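Local coordinates for class II aldolase/adducin domain protein (Pseudomonas syringae pv. phaseolicola 1448A, PDB 3OCR) that is of unknown specific function but belongs to the class II aldolase/adducin family and may bind actin filaments, a role generally assigned to that family, at residues Ser113-Ala118 with Arg174-Leu179; Thr128-Gly133 with Ala208-Cys213; Gly155-His160 with Lys182-Leu187. All coordinates share one frame; numbering follows the deposited sequence.

Interaction 1: residues Ser113-Ala118 with Arg174-Leu179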
ATOM      1  N   SER A 113     -10.337 -13.480 -28.454  1.00 28.00           N
ATOM      2  CA  SER A 113     -10.913 -14.037 -29.672  1.00 29.00           C
ATOM      3  C   SER A 113     -12.210 -14.818 -29.398  1.00 28.84           C
ATOM      4  O   SER A 113     -13.214 -14.635 -30.089  1.00 28.90           O
ATOM      5  CB  SER A 113      -9.894 -14.970 -30.331  1.00 28.77           C
ATOM      6  OG  SER A 113     -10.443 -15.459 -31.534  1.00 33.29           O
ATOM      7  N   ALA A 114     -12.185 -15.688 -28.395  1.00 29.08           N
ATOM      8  CA  ALA A 114     -13.379 -16.485 -28.060  1.00 29.35           C
ATOM      9  C   ALA A 114     -14.575 -15.592 -27.721  1.00 29.23           C
ATOM     10  O   ALA A 114     -15.696 -15.823 -28.207  1.00 30.02           O
ATOM     11  CB  ALA A 114     -13.088 -17.448 -26.898  1.00 29.76           C
ATOM     12  N   ILE A 115     -14.345 -14.574 -26.893  1.00 28.96           N
ATOM     13  CA  ILE A 115     -15.432 -13.678 -26.483  1.00 28.07           C
ATOM     14  C   ILE A 115     -15.917 -12.770 -27.624  1.00 27.87           C
ATOM     15  O   ILE A 115     -17.118 -12.700 -27.865  1.00 27.66           O
ATOM     16  CB  ILE A 115     -15.087 -12.839 -25.207  1.00 27.56           C
ATOM     17  CG1 ILE A 115     -14.642 -13.735 -24.038  1.00 29.17           C
ATOM     18  CG2 ILE A 115     -16.282 -11.977 -24.788  1.00 27.29           C
ATOM     19  CD1 ILE A 115     -15.644 -14.871 -23.644  1.00 30.72           C
ATOM     20  N   HIS A 116     -14.992 -12.095 -28.319  1.00 28.29           N
ATOM     21  CA  HIS A 116     -15.348 -11.254 -29.468  1.00 28.93           C
ATOM     22  C   HIS A 116     -16.160 -11.982 -30.555  1.00 29.78           C
ATOM     23  O   HIS A 116     -17.074 -11.414 -31.177  1.00 30.07           O
ATOM     24  CB  HIS A 116     -14.097 -10.608 -30.099  1.00 28.13           C
ATOM     25  CG  HIS A 116     -13.601  -9.395 -29.364  1.00 27.88           C
ATOM     26  ND1 HIS A 116     -14.361  -8.253 -29.207  1.00 28.08           N
ATOM     27  CD2 HIS A 116     -12.414  -9.138 -28.766  1.00 26.78           C
ATOM     28  CE1 HIS A 116     -13.668  -7.354 -28.531  1.00 25.55           C
ATOM     29  NE2 HIS A 116     -12.488  -7.871 -28.240  1.00 26.07           N
ATOM     30  N   ALA A 117     -15.818 -13.237 -30.806  1.00 31.05           N
ATOM     31  CA  ALA A 117     -16.524 -14.005 -31.821  1.00 31.29           C
ATOM     32  C   ALA A 117     -17.944 -14.315 -31.362  1.00 31.66           C
ATOM     33  O   ALA A 117     -18.900 -14.222 -32.145  1.00 32.28           O
ATOM     34  CB  ALA A 117     -15.769 -15.284 -32.125  1.00 31.62           C
ATOM     35  N   ALA A 118     -18.086 -14.669 -30.092  1.00 32.06           N
ATOM     36  CA  ALA A 118     -19.383 -15.066 -29.532  1.00 32.09           C
ATOM     37  C   ALA A 118     -20.335 -13.908 -29.270  1.00 32.11           C
ATOM     38  O   ALA A 118     -21.552 -14.090 -29.246  1.00 32.59           O
ATOM     39  CB  ALA A 118     -19.178 -15.858 -28.246  1.00 32.10           C
ATOM     40  N   ARG A 174     -17.108 -23.637 -22.836  1.00 38.90           N
ATOM     41  CA  ARG A 174     -17.624 -23.425 -21.483  1.00 37.55           C
ATOM     42  C   ARG A 174     -17.518 -21.961 -21.069  1.00 35.82           C
ATOM     43  O   ARG A 174     -18.406 -21.441 -20.383  1.00 35.19           O
ATOM     44  CB  ARG A 174     -16.906 -24.331 -20.481  1.00 38.22           C
ATOM     45  CG  ARG A 174     -17.466 -25.762 -20.409  1.00 40.85           C
ATOM     46  CD  ARG A 174     -16.842 -26.550 -19.253  1.00 44.74           C
ATOM     47  NE  ARG A 174     -15.453 -26.916 -19.550  1.00 48.07           N
ATOM     48  CZ  ARG A 174     -15.037 -28.129 -19.898  1.00 50.02           C
ATOM     49  NH1 ARG A 174     -15.889 -29.152 -19.986  1.00 51.56           N
ATOM     50  NH2 ARG A 174     -13.749 -28.326 -20.154  1.00 50.57           N
ATOM     51  N   LEU A 175     -16.447 -21.298 -21.512  1.00 33.70           N
ATOM     52  CA  LEU A 175     -16.211 -19.889 -21.191  1.00 32.33           C
ATOM     53  C   LEU A 175     -17.330 -19.016 -21.749  1.00 31.60           C
ATOM     54  O   LEU A 175     -17.828 -18.116 -21.051  1.00 30.82           O
ATOM     55  CB  LEU A 175     -14.861 -19.436 -21.743  1.00 31.99           C
ATOM     56  CG  LEU A 175     -14.450 -17.974 -21.696  1.00 32.82           C
ATOM     57  CD1 LEU A 175     -14.060 -17.555 -20.275  1.00 33.11           C
ATOM     58  CD2 LEU A 175     -13.260 -17.788 -22.639  1.00 34.42           C
ATOM     59  N   VAL A 176     -17.705 -19.279 -23.003  1.00 31.21           N
ATOM     60  CA  VAL A 176     -18.788 -18.557 -23.668  1.00 31.33           C
ATOM     61  C   VAL A 176     -20.139 -18.906 -23.007  1.00 31.26           C
ATOM     62  O   VAL A 176     -20.943 -18.013 -22.710  1.00 31.41           O
ATOM     63  CB  VAL A 176     -18.780 -18.818 -25.212  1.00 31.64           C
ATOM     64  CG1 VAL A 176     -20.070 -18.337 -25.871  1.00 32.18           C
ATOM     65  CG2 VAL A 176     -17.550 -18.142 -25.875  1.00 32.23           C
ATOM     66  N   ALA A 177     -20.367 -20.193 -22.743  1.00 30.78           N
ATOM     67  CA  ALA A 177     -21.580 -20.625 -22.056  1.00 30.43           C
ATOM     68  C   ALA A 177     -21.719 -19.990 -20.674  1.00 30.06           C
ATOM     69  O   ALA A 177     -22.801 -19.533 -20.312  1.00 30.38           O
ATOM     70  CB  ALA A 177     -21.642 -22.158 -21.963  1.00 30.87           C
ATOM     71  N   ASP A 178     -20.615 -19.935 -19.925  1.00 29.25           N
ATOM     72  CA  ASP A 178     -20.591 -19.306 -18.609  1.00 28.44           C
ATOM     73  C   ASP A 178     -20.898 -17.803 -18.675  1.00 27.58           C
ATOM     74  O   ASP A 178     -21.672 -17.299 -17.878  1.00 27.24           O
ATOM     75  CB  ASP A 178     -19.234 -19.525 -17.921  1.00 28.91           C
ATOM     76  CG  ASP A 178     -18.980 -20.979 -17.519  1.00 31.02           C
ATOM     77  OD1 ASP A 178     -19.936 -21.761 -17.302  1.00 33.72           O
ATOM     78  OD2 ASP A 178     -17.795 -21.347 -17.437  1.00 33.56           O
ATOM     79  N   LEU A 179     -20.281 -17.081 -19.605  1.00 26.87           N
ATOM     80  CA  LEU A 179     -20.553 -15.659 -19.730  1.00 26.73           C
ATOM     81  C   LEU A 179     -22.016 -15.369 -20.080  1.00 27.34           C
ATOM     82  O   LEU A 179     -22.638 -14.443 -19.515  1.00 26.96           O
ATOM     83  CB  LEU A 179     -19.627 -15.050 -20.781  1.00 26.45           C
ATOM     84  CG  LEU A 179     -19.759 -13.544 -21.002  1.00 27.10           C
ATOM     85  CD1 LEU A 179     -19.263 -12.796 -19.764  1.00 27.88           C
ATOM     86  CD2 LEU A 179     -18.952 -13.147 -22.222  1.00 27.43           C
TER
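Ala118 and Val176 make the closest touch between these two helices: the methyl CB of Ala118 sets against both branches of the valine, 3.5 Å from Val176 CG1 and slightly farther from CG2. Val176 CG1 lies anti to its backbone N (chi1 167°), which turns CG2 to the side of the N and lets it lie against a carbonyl of helix 110-118, with Val176 CG2 3.8 Å from Ala114 O. That oxygen already accepts the helical bond from Ala118 N, so the methyl only packs on it. Ile115 buries the most surface of any residue in the contact. With chi1 at -54° its CG1 stands beside the backbone N and carries CD1 across to Leu175, where Ile115 CD1 is 3.9 Å from Leu175 CG and the two side chains cross at about a right angle. The other branch, Ile115 CG2, meets Leu179 CD2 at 3.9 Å, obliquely, so the isoleucine bridges two leucines one turn apart. Both leucines have CG anti to the backbone N, on CB atoms directed at helix 110-118. No hydrogen bond joins the segments. Behind the apolar layer, Leu175 and Leu179 rest on Met185 of strand 184-187, while Ile115 rests on Val125 of strand 124-128. The helix axes pass 9.9 Å apart at a crossing angle of -55°, and Ala114 and Ala118 present their methyls to the other helix. This is oblique helix-helix packing on one face of a mixed beta-sheet, the layered alpha/beta build of the class II aldolase/adducin domain.

Interaction 2: residues Thr128-Gly133 with Ala208-Cys213; sequences THTRDG and ALEYAC
A helix N-cap, bonded in turn to a buried glutamate, forms this contact between the start of helix 131-137 and helix 199-219. Thr130 OG1 sits in the crowded position between backbone N and carbonyl carbon (chi1 62°), where it accepts from Gly133 N at 3.0 Å. The same hydroxyl donates tip to tip to the syn lone pair of the glutamate, Thr130 OG1 to Glu210 OE1 being 2.7 Å. Glu210, extended at chi1 and bent at chi2 (64°), thus brings its carboxylate to the N-terminal end of the helix, which would probably stabilise its negative charge. Two waters hold its oxygens: one donates to Glu210 OE1 and meets Thr128 OG1, the other donates to Glu210 OE2 at 2.7 Å and accepts from Asp132 N. One turn on, Cys213 CB packs 3.6 Å from Asp132 O. Asp132 itself is gripped side-on by Arg131, whose NE lies 2.8 Å from Asp132 OD1, the carboxylate being met from above its plane; Asn214 also bonds Asp132 OD2. Trp50 packs against Thr130 and Glu210, and Ala218 of a second subunit packs against Arg131 and Asp132, so the start of helix 131-137 lies between helix 199-219, which also touches strand 191-196 through Glu210 and Leu192, and a neighbouring subunit.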
ATOM      1  N   THR A 128      -7.760  -8.735 -16.387  1.00 23.21           N
ATOM      2  CA  THR A 128      -6.676  -8.331 -15.449  1.00 22.50           C
ATOM      3  C   THR A 128      -6.313  -9.399 -14.430  1.00 22.44           C
ATOM      4  O   THR A 128      -7.120 -10.315 -14.126  1.00 22.20           O
ATOM      5  CB  THR A 128      -6.977  -7.007 -14.662  1.00 22.29           C
ATOM      6  OG1 THR A 128      -8.171  -7.170 -13.915  1.00 23.29           O
ATOM      7  CG2 THR A 128      -7.136  -5.772 -15.586  1.00 21.65           C
ATOM      8  N   HIS A 129      -5.083  -9.265 -13.908  1.00 22.88           N
ATOM      9  CA  HIS A 129      -4.563 -10.121 -12.849  1.00 23.53           C
ATOM     10  C   HIS A 129      -4.092  -9.263 -11.693  1.00 22.79           C
ATOM     11  O   HIS A 129      -2.890  -9.146 -11.466  1.00 24.81           O
ATOM     12  CB  HIS A 129      -3.339 -10.899 -13.320  1.00 24.26           C
ATOM     13  CG  HIS A 129      -3.623 -11.998 -14.290  1.00 27.46           C
ATOM     14  ND1 HIS A 129      -2.611 -12.642 -14.971  1.00 31.58           N
ATOM     15  CD2 HIS A 129      -4.778 -12.586 -14.682  1.00 30.44           C
ATOM     16  CE1 HIS A 129      -3.132 -13.568 -15.756  1.00 32.55           C
ATOM     17  NE2 HIS A 129      -4.445 -13.553 -15.601  1.00 32.64           N
ATOM     18  N   THR A 130      -5.007  -8.650 -10.963  1.00 21.80           N
ATOM     19  CA  THR A 130      -4.640  -7.791  -9.849  1.00 20.20           C
ATOM     20  C   THR A 130      -4.663  -8.593  -8.573  1.00 20.21           C
ATOM     21  O   THR A 130      -5.343  -9.619  -8.506  1.00 20.02           O
ATOM     22  CB  THR A 130      -5.667  -6.619  -9.673  1.00 21.14           C
ATOM     23  OG1 THR A 130      -6.975  -7.159  -9.362  1.00 22.03           O
ATOM     24  CG2 THR A 130      -5.714  -5.757 -10.928  1.00 19.64           C
ATOM     25  N   ARG A 131      -3.934  -8.122  -7.558  0.50 20.18           N
ATOM     26  CA  ARG A 131      -3.930  -8.738  -6.236  0.50 19.96           C
ATOM     27  C   ARG A 131      -5.337  -9.038  -5.710  0.50 19.57           C
ATOM     28  O   ARG A 131      -5.647 -10.175  -5.335  0.50 19.15           O
ATOM     29  CB  ARG A 131      -3.176  -7.827  -5.258  0.50 20.46           C
ATOM     30  CG  ARG A 131      -3.167  -8.272  -3.815  0.50 21.57           C
ATOM     31  CD  ARG A 131      -2.792  -7.101  -2.896  0.50 21.98           C
ATOM     32  NE  ARG A 131      -3.761  -6.011  -3.005  0.50 22.15           N
ATOM     33  CZ  ARG A 131      -3.457  -4.738  -3.247  0.50 22.53           C
ATOM     34  NH1 ARG A 131      -2.189  -4.368  -3.394  0.50 21.99           N
ATOM     35  NH2 ARG A 131      -4.430  -3.833  -3.329  0.50 21.66           N
ATOM     36  N   ASP A 132      -6.193  -8.020  -5.664  1.00 19.68           N
ATOM     37  CA  ASP A 132      -7.505  -8.203  -5.030  1.00 19.84           C
ATOM     38  C   ASP A 132      -8.567  -8.848  -5.939  1.00 19.07           C
ATOM     39  O   ASP A 132      -9.438  -9.598  -5.457  1.00 19.35           O
ATOM     40  CB  ASP A 132      -7.996  -6.894  -4.410  1.00 19.91           C
ATOM     41  CG  ASP A 132      -7.095  -6.409  -3.271  1.00 22.27           C
ATOM     42  OD1 ASP A 132      -6.308  -7.210  -2.704  1.00 24.25           O
ATOM     43  OD2 ASP A 132      -7.144  -5.201  -2.976  1.00 25.00           O
ATOM     44  N   GLY A 133      -8.475  -8.595  -7.232  1.00 19.38           N
ATOM     45  CA  GLY A 133      -9.312  -9.306  -8.246  1.00 19.15           C
ATOM     46  C   GLY A 133      -9.096 -10.822  -8.239  1.00 19.44           C
ATOM     47  O   GLY A 133     -10.066 -11.622  -8.168  1.00 20.31           O
ATOM     48  N   ALA A 208     -14.804  -0.154 -11.454  1.00 20.73           N
ATOM     49  CA  ALA A 208     -15.735  -0.394 -10.360  1.00 20.51           C
ATOM     50  C   ALA A 208     -15.556  -1.751  -9.733  1.00 20.16           C
ATOM     51  O   ALA A 208     -15.660  -1.880  -8.511  1.00 21.42           O
ATOM     52  CB  ALA A 208     -17.187  -0.223 -10.813  1.00 21.08           C
ATOM     53  N   LEU A 209     -15.296  -2.767 -10.558  1.00 19.71           N
ATOM     54  CA  LEU A 209     -15.168  -4.131 -10.072  1.00 19.47           C
ATOM     55  C   LEU A 209     -13.890  -4.263  -9.234  1.00 19.28           C
ATOM     56  O   LEU A 209     -13.892  -4.924  -8.197  1.00 19.08           O
ATOM     57  CB  LEU A 209     -15.155  -5.136 -11.230  1.00 19.44           C
ATOM     58  CG  LEU A 209     -15.173  -6.624 -10.832  1.00 21.33           C
ATOM     59  CD1 LEU A 209     -16.397  -6.948  -9.939  1.00 22.21           C
ATOM     60  CD2 LEU A 209     -15.074  -7.562 -12.064  1.00 21.77           C
ATOM     61  N   GLU A 210     -12.818  -3.630  -9.697  1.00 19.38           N
ATOM     62  CA  GLU A 210     -11.526  -3.704  -9.045  1.00 20.04           C
ATOM     63  C   GLU A 210     -11.658  -3.045  -7.658  1.00 19.72           C
ATOM     64  O   GLU A 210     -11.187  -3.598  -6.637  1.00 19.49           O
ATOM     65  CB  GLU A 210     -10.479  -2.921  -9.873  1.00 21.21           C
ATOM     66  CG  GLU A 210      -9.157  -2.750  -9.118  1.00 25.64           C
ATOM     67  CD  GLU A 210      -8.455  -4.074  -8.847  1.00 29.81           C
ATOM     68  OE1 GLU A 210      -8.626  -5.029  -9.662  1.00 30.24           O
ATOM     69  OE2 GLU A 210      -7.731  -4.148  -7.820  1.00 33.72           O
ATOM     70  N   TYR A 211     -12.341  -1.904  -7.605  1.00 19.41           N
ATOM     71  CA  TYR A 211     -12.591  -1.264  -6.312  1.00 19.39           C
ATOM     72  C   TYR A 211     -13.460  -2.123  -5.387  1.00 19.05           C
ATOM     73  O   TYR A 211     -13.183  -2.224  -4.197  1.00 19.31           O
ATOM     74  CB  TYR A 211     -13.218   0.103  -6.471  1.00 19.86           C
ATOM     75  CG  TYR A 211     -12.990   1.001  -5.240  1.00 23.11           C
ATOM     76  CD1 TYR A 211     -11.755   1.011  -4.568  1.00 26.68           C
ATOM     77  CD2 TYR A 211     -13.992   1.832  -4.766  1.00 26.11           C
ATOM     78  CE1 TYR A 211     -11.538   1.845  -3.446  1.00 28.51           C
ATOM     79  CE2 TYR A 211     -13.786   2.670  -3.661  1.00 27.57           C
ATOM     80  CZ  TYR A 211     -12.561   2.679  -3.016  1.00 28.08           C
ATOM     81  OH  TYR A 211     -12.369   3.499  -1.926  1.00 29.33           O
ATOM     82  N   ALA A 212     -14.527  -2.686  -5.924  1.00 19.15           N
ATOM     83  CA  ALA A 212     -15.369  -3.601  -5.118  1.00 18.93           C
ATOM     84  C   ALA A 212     -14.496  -4.699  -4.514  1.00 18.87           C
ATOM     85  O   ALA A 212     -14.630  -5.006  -3.336  1.00 19.70           O
ATOM     86  CB  ALA A 212     -16.508  -4.182  -5.957  1.00 19.01           C
ATOM     87  N   CYS A 213     -13.572  -5.263  -5.294  1.00 18.87           N
ATOM     88  CA  CYS A 213     -12.676  -6.271  -4.755  1.00 18.86           C
ATOM     89  C   CYS A 213     -11.726  -5.731  -3.685  1.00 18.85           C
ATOM     90  O   CYS A 213     -11.551  -6.400  -2.690  1.00 18.99           O
ATOM     91  CB  CYS A 213     -11.878  -7.019  -5.831  1.00 18.86           C
ATOM     92  SG  CYS A 213     -12.881  -7.898  -7.052  1.00 19.97           S
TER
HETATM   93  O   HOH W   1      -8.694  -5.350 -12.061  1.00 34.03           O
HETATM   94  O   HOH W   2      -5.728  -5.266  -6.383  1.00 23.31           O

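Interaction 3: residues Gly155-His160 with Lys182-Leu187; sequences GRVAYH and KSVMIL
Three backbone hydrogen bonds zip strand 157-160 to strand 184-187. Ala158 uses both its polar atoms: Ala158 N donates to Val184 O at 2.8 Å, almost straight at 176°, and Ala158 O accepts from Ile186 N at 2.7 Å, nearly along the C=O axis. His160 N then donates to Ile186 O at 3.1 Å. A water bridges Arg156 O and Ser183 N, while the guanidinium of Arg156 bonds Gln205 and Ala152. The strands run parallel and are joined through helix 169-179, a beta-alpha-beta crossover at the end of the mixed sheet, where 157-160 is the outermost strand within the chain. Val157, Tyr159, Val184 and Ile186 share one face. There the Tyr159 ring lies alongside Ile186, both pointing the same way, with Tyr159 CE2 3.7 Å from Ile186 CB; its hydroxyl bonds Leu143 N. Val157 CG1 meets Ile186 CG1 at 3.8 Å. The other face carries Ala158, His160, Met185 and Leu187, turned to the crossover helix. The selenium of Met185, a selenomethionine, sits 3.8 Å from His160 CB, and the imidazole bonds Asp178 and Glu171 of that helix. Lys182 bends back at chi3 and chi4, laying its CE 3.4 Å from Gly155 O.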
ATOM      1  N   GLY A 155     -26.220  -9.775  -9.874  1.00 29.14           N
ATOM      2  CA  GLY A 155     -26.859 -10.273 -11.083  1.00 29.74           C
ATOM      3  C   GLY A 155     -26.165  -9.864 -12.384  1.00 29.44           C
ATOM      4  O   GLY A 155     -26.700 -10.116 -13.467  1.00 29.87           O
ATOM      5  N   ARG A 156     -24.984  -9.250 -12.294  1.00 28.20           N
ATOM      6  CA  ARG A 156     -24.241  -8.864 -13.502  1.00 27.04           C
ATOM      7  C   ARG A 156     -23.016  -9.767 -13.783  1.00 25.98           C
ATOM      8  O   ARG A 156     -22.352  -9.623 -14.817  1.00 26.16           O
ATOM      9  CB  ARG A 156     -23.784  -7.406 -13.411  1.00 27.03           C
ATOM     10  CG  ARG A 156     -24.901  -6.361 -13.603  1.00 28.96           C
ATOM     11  CD  ARG A 156     -24.437  -5.011 -13.065  1.00 29.90           C
ATOM     12  NE  ARG A 156     -23.359  -4.383 -13.857  1.00 30.38           N
ATOM     13  CZ  ARG A 156     -22.590  -3.382 -13.425  1.00 29.80           C
ATOM     14  NH1 ARG A 156     -22.731  -2.900 -12.194  1.00 29.36           N
ATOM     15  NH2 ARG A 156     -21.663  -2.855 -14.224  1.00 30.24           N
ATOM     16  N   VAL A 157     -22.706 -10.665 -12.849  1.00 24.68           N
ATOM     17  CA  VAL A 157     -21.407 -11.308 -12.828  1.00 24.05           C
ATOM     18  C   VAL A 157     -21.507 -12.780 -13.153  1.00 24.51           C
ATOM     19  O   VAL A 157     -22.277 -13.519 -12.501  1.00 24.47           O
ATOM     20  CB  VAL A 157     -20.674 -11.088 -11.455  1.00 24.26           C
ATOM     21  CG1 VAL A 157     -19.269 -11.700 -11.496  1.00 23.29           C
ATOM     22  CG2 VAL A 157     -20.624  -9.599 -11.132  1.00 23.20           C
ATOM     23  N   ALA A 158     -20.746 -13.194 -14.171  1.00 24.36           N
ATOM     24  CA  ALA A 158     -20.607 -14.605 -14.511  1.00 24.50           C
ATOM     25  C   ALA A 158     -19.403 -15.195 -13.781  1.00 24.56           C
ATOM     26  O   ALA A 158     -18.461 -14.481 -13.461  1.00 25.19           O
ATOM     27  CB  ALA A 158     -20.455 -14.795 -16.021  1.00 23.95           C
ATOM     28  N   TYR A 159     -19.460 -16.501 -13.482  1.00 24.82           N
ATOM     29  CA  TYR A 159     -18.270 -17.221 -12.988  1.00 24.93           C
ATOM     30  C   TYR A 159     -17.833 -18.350 -13.924  1.00 25.49           C
ATOM     31  O   TYR A 159     -18.674 -19.079 -14.503  1.00 26.09           O
ATOM     32  CB  TYR A 159     -18.522 -17.786 -11.584  1.00 24.79           C
ATOM     33  CG  TYR A 159     -18.628 -16.727 -10.544  1.00 23.58           C
ATOM     34  CD1 TYR A 159     -19.816 -16.014 -10.368  1.00 23.30           C
ATOM     35  CD2 TYR A 159     -17.534 -16.415  -9.732  1.00 23.60           C
ATOM     36  CE1 TYR A 159     -19.914 -15.008  -9.416  1.00 23.17           C
ATOM     37  CE2 TYR A 159     -17.622 -15.415  -8.764  1.00 22.99           C
ATOM     38  CZ  TYR A 159     -18.816 -14.726  -8.609  1.00 22.70           C
ATOM     39  OH  TYR A 159     -18.892 -13.734  -7.660  1.00 22.14           O
ATOM     40  N   HIS A 160     -16.519 -18.525 -14.027  1.00 25.66           N
ATOM     41  CA  HIS A 160     -15.923 -19.556 -14.869  1.00 26.79           C
ATOM     42  C   HIS A 160     -14.851 -20.289 -14.035  1.00 26.86           C
ATOM     43  O   HIS A 160     -13.874 -19.676 -13.582  1.00 26.31           O
ATOM     44  CB  HIS A 160     -15.329 -18.908 -16.148  1.00 26.99           C
ATOM     45  CG  HIS A 160     -14.572 -19.863 -17.022  1.00 27.78           C
ATOM     46  ND1 HIS A 160     -15.197 -20.803 -17.818  1.00 28.71           N
ATOM     47  CD2 HIS A 160     -13.241 -20.012 -17.234  1.00 28.26           C
ATOM     48  CE1 HIS A 160     -14.282 -21.508 -18.461  1.00 29.92           C
ATOM     49  NE2 HIS A 160     -13.088 -21.039 -18.134  1.00 29.61           N
ATOM     50  N   LYS A 182     -24.047 -11.814 -20.147  1.00 29.57           N
ATOM     51  CA  LYS A 182     -23.459 -10.830 -19.213  1.00 27.57           C
ATOM     52  C   LYS A 182     -22.208 -10.198 -19.831  1.00 26.31           C
ATOM     53  O   LYS A 182     -21.766 -10.611 -20.904  1.00 26.08           O
ATOM     54  CB  LYS A 182     -23.118 -11.480 -17.878  1.00 26.97           C
ATOM     55  CG  LYS A 182     -24.343 -12.108 -17.169  1.00 29.08           C
ATOM     56  CD  LYS A 182     -23.903 -12.790 -15.909  1.00 29.60           C
ATOM     57  CE  LYS A 182     -24.949 -12.685 -14.830  1.00 33.43           C
ATOM     58  NZ  LYS A 182     -25.798 -13.875 -14.835  1.00 35.24           N
ATOM     59  N   SER A 183     -21.659  -9.197 -19.173  1.00 25.09           N
ATOM     60  CA  SER A 183     -20.477  -8.531 -19.690  1.00 25.26           C
ATOM     61  C   SER A 183     -19.386  -8.352 -18.621  1.00 24.69           C
ATOM     62  O   SER A 183     -18.437  -7.550 -18.800  1.00 25.00           O
ATOM     63  CB  SER A 183     -20.840  -7.192 -20.344  1.00 25.45           C
ATOM     64  OG  SER A 183     -21.257  -6.238 -19.365  1.00 27.91           O
ATOM     65  N   VAL A 184     -19.550  -9.071 -17.507  1.00 23.91           N
ATOM     66  CA  VAL A 184     -18.575  -9.100 -16.397  1.00 22.71           C
ATOM     67  C   VAL A 184     -18.438 -10.552 -15.953  1.00 22.74           C
ATOM     68  O   VAL A 184     -19.460 -11.231 -15.753  1.00 22.44           O
ATOM     69  CB  VAL A 184     -19.063  -8.297 -15.177  1.00 22.73           C
ATOM     70  CG1 VAL A 184     -18.014  -8.337 -14.076  1.00 22.37           C
ATOM     71  CG2 VAL A 184     -19.411  -6.837 -15.553  1.00 22.89           C
HETATM   72  N   MSE A 185     -17.191 -11.021 -15.817  1.00 22.41           N
HETATM   73  CA  MSE A 185     -16.924 -12.398 -15.420  1.00 23.14           C
HETATM   74  C   MSE A 185     -15.775 -12.482 -14.417  1.00 22.47           C
HETATM   75  O   MSE A 185     -14.733 -11.794 -14.522  1.00 23.11           O
HETATM   76  CB  MSE A 185     -16.630 -13.296 -16.622  1.00 22.79           C
HETATM   77  CG  MSE A 185     -16.681 -14.847 -16.282  1.00 25.70           C
HETATM   78 SE   MSE A 185     -17.090 -15.982 -17.833  0.75 27.93          SE
HETATM   79  CE  MSE A 185     -15.944 -14.900 -19.009  1.00 25.68           C
ATOM     80  N   ILE A 186     -15.969 -13.338 -13.435  1.00 21.87           N
ATOM     81  CA  ILE A 186     -14.877 -13.639 -12.555  1.00 21.76           C
ATOM     82  C   ILE A 186     -14.327 -14.991 -12.997  1.00 21.73           C
ATOM     83  O   ILE A 186     -15.026 -16.032 -12.994  1.00 21.78           O
ATOM     84  CB  ILE A 186     -15.305 -13.556 -11.046  1.00 22.37           C
ATOM     85  CG1 ILE A 186     -15.571 -12.092 -10.677  1.00 21.96           C
ATOM     86  CG2 ILE A 186     -14.237 -14.162 -10.128  1.00 22.29           C
ATOM     87  CD1 ILE A 186     -16.124 -11.869  -9.222  1.00 25.06           C
ATOM     88  N   LEU A 187     -13.072 -14.970 -13.414  1.00 21.19           N
ATOM     89  CA  LEU A 187     -12.389 -16.196 -13.810  1.00 21.30           C
ATOM     90  C   LEU A 187     -11.788 -16.763 -12.527  1.00 20.91           C
ATOM     91  O   LEU A 187     -10.803 -16.256 -12.017  1.00 20.28           O
ATOM     92  CB  LEU A 187     -11.303 -15.876 -14.860  1.00 21.93           C
ATOM     93  CG  LEU A 187     -11.790 -15.130 -16.104  1.00 23.44           C
ATOM     94  CD1 LEU A 187     -10.622 -14.466 -16.829  1.00 26.26           C
ATOM     95  CD2 LEU A 187     -12.580 -16.045 -17.062  1.00 25.03           C
TER
HETATM   96  O   HOH W   3     -23.083  -8.167 -16.840  1.00 25.55           O
HETATM   97  O   HOH W   4     -22.901  -5.513 -16.516  1.00 28.08           O

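In the fold
Interactions 1 and 3 share the beta-alpha-beta unit: helix 169-179, which packs on helix 110-118 in interaction 1, is the crossover between the two strands of interaction 3. They touch directly through that helix, for example where Asp178 O packs 3.3 Å from Ala158 CB. Interaction 2 meets interaction 3 from the other face, through Leu209 and Val184, but does not touch interaction 1, about 10 Å away between nearest atoms. Chemistry follows place: interaction 1 is apolar and partly buried, interaction 3 is also partly buried but held by backbone bonds, and interaction 2, wholly buried, relies on a carboxylate, a hydroxyl and two waters beside another subunit.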